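Local coordinates for nitroreductase family protein (Sphingopyxis sp., PDB 7DP2) that probably uses flavin mononucleotide and NADPH to reduce nitro groups of dinitroaniline herbicides, working as a two-subunit nitroreductase, at residues 136-141 and 156-161. The protein carries 1 engineered substitution. Residues are numbered along the deposited sequence; the frame is centred on the assembly and turned at random.
Sequences VMLFLH and MWLQSV
The benzo half of the Trp157 indole meets two leucines of an inner strand, with CH2 3.9 Å from CD2 of Leu138 and CZ3 4.0 Å from CD1 of Leu140. The pairing illustrates how the alpha+beta fold of FMN-dependent nitroreductases packs a long helix on an antiparallel sheet: strand 136-141 and helix 156-161 run nearly antiparallel (161°), their axes 11.0 Å apart, and side chains alone bridge the gap. Alternation along the strand sends Leu138 and Leu140 to the helix, while Phe139 between them meets Trp178 in an edge-to-face contact. In Trp157 the CG lies anti to the backbone N (chi1 176°), which extends the indole toward the sheet, where both methyls reach it obliquely. One turn on, Val161 sets CG2 over the centre of one ring face, 3.6 Å above its plane, and Trp53 stacks with the same indole. Cutting Trp157 back to an alanine would probably leave Leu138 CD2 and Leu140 CD1 without their aromatic partner and open a gap between strand and helix. Leu158 starts off across the line to the strand, yet its tip turns inward, CD1 coming 4.3 Å from CD2 of Leu138. Met156, two residues earlier on the helix, touches FMN, which places the helix at the flavin pocket. On the side of the helix facing the second subunit, Ser160 OG bonds back to Met156 O (2.7 Å) and also to Gln159 NE2 of that subunit. Leu140 forks between two partners: as CD1 meets the indole, CD2 stands 4.0 Å from Leu158 CD1.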
ATOM      1  N   VAL A 136     -16.742   7.172 -12.310  1.00 52.83           N
ATOM      2  CA  VAL A 136     -16.330   5.795 -12.159  1.00 50.62           C
ATOM      3  C   VAL A 136     -15.927   5.550 -10.725  1.00 62.29           C
ATOM      4  O   VAL A 136     -15.220   6.354 -10.122  1.00 65.35           O
ATOM      5  CB  VAL A 136     -15.174   5.452 -13.090  1.00 52.91           C
ATOM      6  CG1 VAL A 136     -14.536   4.140 -12.685  1.00 50.54           C
ATOM      7  CG2 VAL A 136     -15.653   5.426 -14.543  1.00 53.56           C
ATOM      8  N   MET A 137     -16.391   4.439 -10.177  1.00 58.58           N
ATOM      9  CA  MET A 137     -16.020   4.048  -8.838  1.00 56.81           C
ATOM     10  C   MET A 137     -15.335   2.687  -8.865  1.00 53.87           C
ATOM     11  O   MET A 137     -15.854   1.729  -9.438  1.00 48.84           O
ATOM     12  CB  MET A 137     -17.242   4.021  -7.913  1.00 45.17           C
ATOM     13  CG  MET A 137     -16.951   3.320  -6.609  1.00 43.20           C
ATOM     14  SD  MET A 137     -15.688   4.103  -5.582  1.00 53.63           S
ATOM     15  CE  MET A 137     -16.441   5.709  -5.334  1.00 43.28           C
ATOM     16  N   LEU A 138     -14.146   2.626  -8.274  1.00 50.25           N
ATOM     17  CA  LEU A 138     -13.394   1.381  -8.202  1.00 47.15           C
ATOM     18  C   LEU A 138     -13.595   0.726  -6.842  1.00 49.00           C
ATOM     19  O   LEU A 138     -13.369   1.333  -5.807  1.00 43.29           O
ATOM     20  CB  LEU A 138     -11.899   1.625  -8.436  1.00 44.78           C
ATOM     21  CG  LEU A 138     -11.028   0.378  -8.218  1.00 46.54           C
ATOM     22  CD1 LEU A 138     -10.939  -0.457  -9.441  1.00 44.81           C
ATOM     23  CD2 LEU A 138      -9.663   0.717  -7.744  1.00 55.11           C
ATOM     24  N   PHE A 139     -13.973  -0.540  -6.856  1.00 49.84           N
ATOM     25  CA  PHE A 139     -14.113  -1.281  -5.624  1.00 43.03           C
ATOM     26  C   PHE A 139     -13.010  -2.330  -5.510  1.00 43.26           C
ATOM     27  O   PHE A 139     -12.964  -3.310  -6.276  1.00 45.34           O
ATOM     28  CB  PHE A 139     -15.504  -1.907  -5.552  1.00 42.75           C
ATOM     29  CG  PHE A 139     -16.594  -0.902  -5.279  1.00 46.86           C
ATOM     30  CD1 PHE A 139     -16.694  -0.303  -4.027  1.00 44.70           C
ATOM     31  CD2 PHE A 139     -17.499  -0.533  -6.270  1.00 45.19           C
ATOM     32  CE1 PHE A 139     -17.694   0.636  -3.762  1.00 50.63           C
ATOM     33  CE2 PHE A 139     -18.495   0.403  -6.017  1.00 49.51           C
ATOM     34  CZ  PHE A 139     -18.591   0.997  -4.757  1.00 45.80           C
ATOM     35  N   LEU A 140     -12.111  -2.093  -4.554  1.00 37.63           N
ATOM     36  CA  LEU A 140     -10.992  -2.994  -4.278  1.00 38.76           C
ATOM     37  C   LEU A 140     -11.375  -3.997  -3.215  1.00 40.12           C
ATOM     38  O   LEU A 140     -11.807  -3.636  -2.131  1.00 51.44           O
ATOM     39  CB  LEU A 140      -9.744  -2.207  -3.852  1.00 44.63           C
ATOM     40  CG  LEU A 140      -8.490  -2.915  -3.309  1.00 44.40           C
ATOM     41  CD1 LEU A 140      -8.015  -4.049  -4.229  1.00 39.37           C
ATOM     42  CD2 LEU A 140      -7.364  -1.909  -3.139  1.00 35.89           C
ATOM     43  N   HIS A 141     -11.249  -5.268  -3.551  1.00 44.48           N
ATOM     44  CA  HIS A 141     -11.609  -6.339  -2.639  1.00 48.09           C
ATOM     45  C   HIS A 141     -10.669  -7.524  -2.791  1.00 53.70           C
ATOM     46  O   HIS A 141      -9.824  -7.541  -3.692  1.00 63.48           O
ATOM     47  CB  HIS A 141     -13.047  -6.764  -2.891  1.00 40.75           C
ATOM     48  CG  HIS A 141     -13.330  -7.079  -4.319  1.00 39.58           C
ATOM     49  ND1 HIS A 141     -13.285  -8.354  -4.827  1.00 41.20           N
ATOM     50  CD2 HIS A 141     -13.688  -6.274  -5.359  1.00 51.01           C
ATOM     51  CE1 HIS A 141     -13.599  -8.335  -6.115  1.00 43.52           C
ATOM     52  NE2 HIS A 141     -13.850  -7.078  -6.454  1.00 49.57           N
ATOM     53  N   MET A 156      -0.116  -1.379  -1.983  1.00 34.54           N
ATOM     54  CA  MET A 156       0.915  -1.154  -2.993  1.00 33.99           C
ATOM     55  C   MET A 156       0.325  -1.037  -4.371  1.00 33.11           C
ATOM     56  O   MET A 156       0.730  -0.186  -5.148  1.00 38.89           O
ATOM     57  CB  MET A 156       1.941  -2.275  -2.971  1.00 36.73           C
ATOM     58  CG  MET A 156       2.669  -2.323  -1.673  1.00 40.66           C
ATOM     59  SD  MET A 156       3.596  -3.845  -1.502  1.00 44.48           S
ATOM     60  CE  MET A 156       3.711  -3.982   0.292  1.00 46.23           C
ATOM     61  N   TRP A 157      -0.649  -1.890  -4.663  1.00 36.72           N
ATOM     62  CA  TRP A 157      -1.341  -1.825  -5.943  1.00 37.38           C
ATOM     63  C   TRP A 157      -2.206  -0.555  -6.024  1.00 34.43           C
ATOM     64  O   TRP A 157      -2.253   0.112  -7.041  1.00 34.89           O
ATOM     65  CB  TRP A 157      -2.190  -3.071  -6.169  1.00 29.49           C
ATOM     66  CG  TRP A 157      -3.008  -3.003  -7.428  1.00 45.45           C
ATOM     67  CD1 TRP A 157      -2.588  -3.312  -8.677  1.00 39.79           C
ATOM     68  CD2 TRP A 157      -4.372  -2.579  -7.561  1.00 35.14           C
ATOM     69  NE1 TRP A 157      -3.592  -3.130  -9.582  1.00 45.07           N
ATOM     70  CE2 TRP A 157      -4.708  -2.680  -8.926  1.00 37.66           C
ATOM     71  CE3 TRP A 157      -5.339  -2.117  -6.665  1.00 37.45           C
ATOM     72  CZ2 TRP A 157      -5.970  -2.343  -9.426  1.00 36.89           C
ATOM     73  CZ3 TRP A 157      -6.603  -1.790  -7.158  1.00 36.20           C
ATOM     74  CH2 TRP A 157      -6.901  -1.891  -8.525  1.00 38.47           C
ATOM     75  N   LEU A 158      -2.897  -0.237  -4.941  1.00 35.63           N
ATOM     76  CA  LEU A 158      -3.773   0.914  -4.945  1.00 36.00           C
ATOM     77  C   LEU A 158      -2.972   2.208  -5.172  1.00 41.53           C
ATOM     78  O   LEU A 158      -3.321   3.024  -6.025  1.00 45.27           O
ATOM     79  CB  LEU A 158      -4.567   0.980  -3.622  1.00 37.15           C
ATOM     80  CG  LEU A 158      -5.699   2.014  -3.684  1.00 40.38           C
ATOM     81  CD1 LEU A 158      -6.661   1.672  -4.801  1.00 37.07           C
ATOM     82  CD2 LEU A 158      -6.430   2.141  -2.365  1.00 36.30           C
ATOM     83  N   GLN A 159      -1.871   2.369  -4.444  1.00 36.88           N
ATOM     84  CA  GLN A 159      -1.059   3.561  -4.601  1.00 35.47           C
ATOM     85  C   GLN A 159      -0.496   3.682  -6.010  1.00 39.23           C
ATOM     86  O   GLN A 159      -0.405   4.777  -6.552  1.00 41.90           O
ATOM     87  CB  GLN A 159       0.075   3.584  -3.587  1.00 31.29           C
ATOM     88  CG  GLN A 159       1.117   4.680  -3.808  1.00 34.35           C
ATOM     89  CD  GLN A 159       0.599   6.091  -3.512  1.00 38.43           C
ATOM     90  OE1 GLN A 159      -0.594   6.404  -3.662  1.00 36.02           O
ATOM     91  NE2 GLN A 159       1.498   6.937  -3.059  1.00 42.14           N
ATOM     92  N   SER A 160      -0.124   2.556  -6.607  1.00 39.86           N
ATOM     93  CA  SER A 160       0.324   2.567  -7.996  1.00 35.28           C
ATOM     94  C   SER A 160      -0.767   3.177  -8.897  1.00 46.40           C
ATOM     95  O   SER A 160      -0.518   4.082  -9.704  1.00 51.02           O
ATOM     96  CB  SER A 160       0.665   1.163  -8.437  1.00 36.55           C
ATOM     97  OG  SER A 160       1.671   0.608  -7.600  1.00 35.56           O
ATOM     98  N   VAL A 161      -1.989   2.698  -8.723  1.00 44.99           N
ATOM     99  CA  VAL A 161      -3.110   3.152  -9.532  1.00 38.85           C
ATOM    100  C   VAL A 161      -3.289   4.663  -9.399  1.00 38.25           C
ATOM    101  O   VAL A 161      -3.480   5.359 -10.386  1.00 41.84           O
ATOM    102  CB  VAL A 161      -4.390   2.396  -9.127  1.00 44.30           C
ATOM    103  CG1 VAL A 161      -5.628   2.943  -9.834  1.00 38.16           C
ATOM    104  CG2 VAL A 161      -4.213   0.900  -9.404  1.00 39.78           C
TER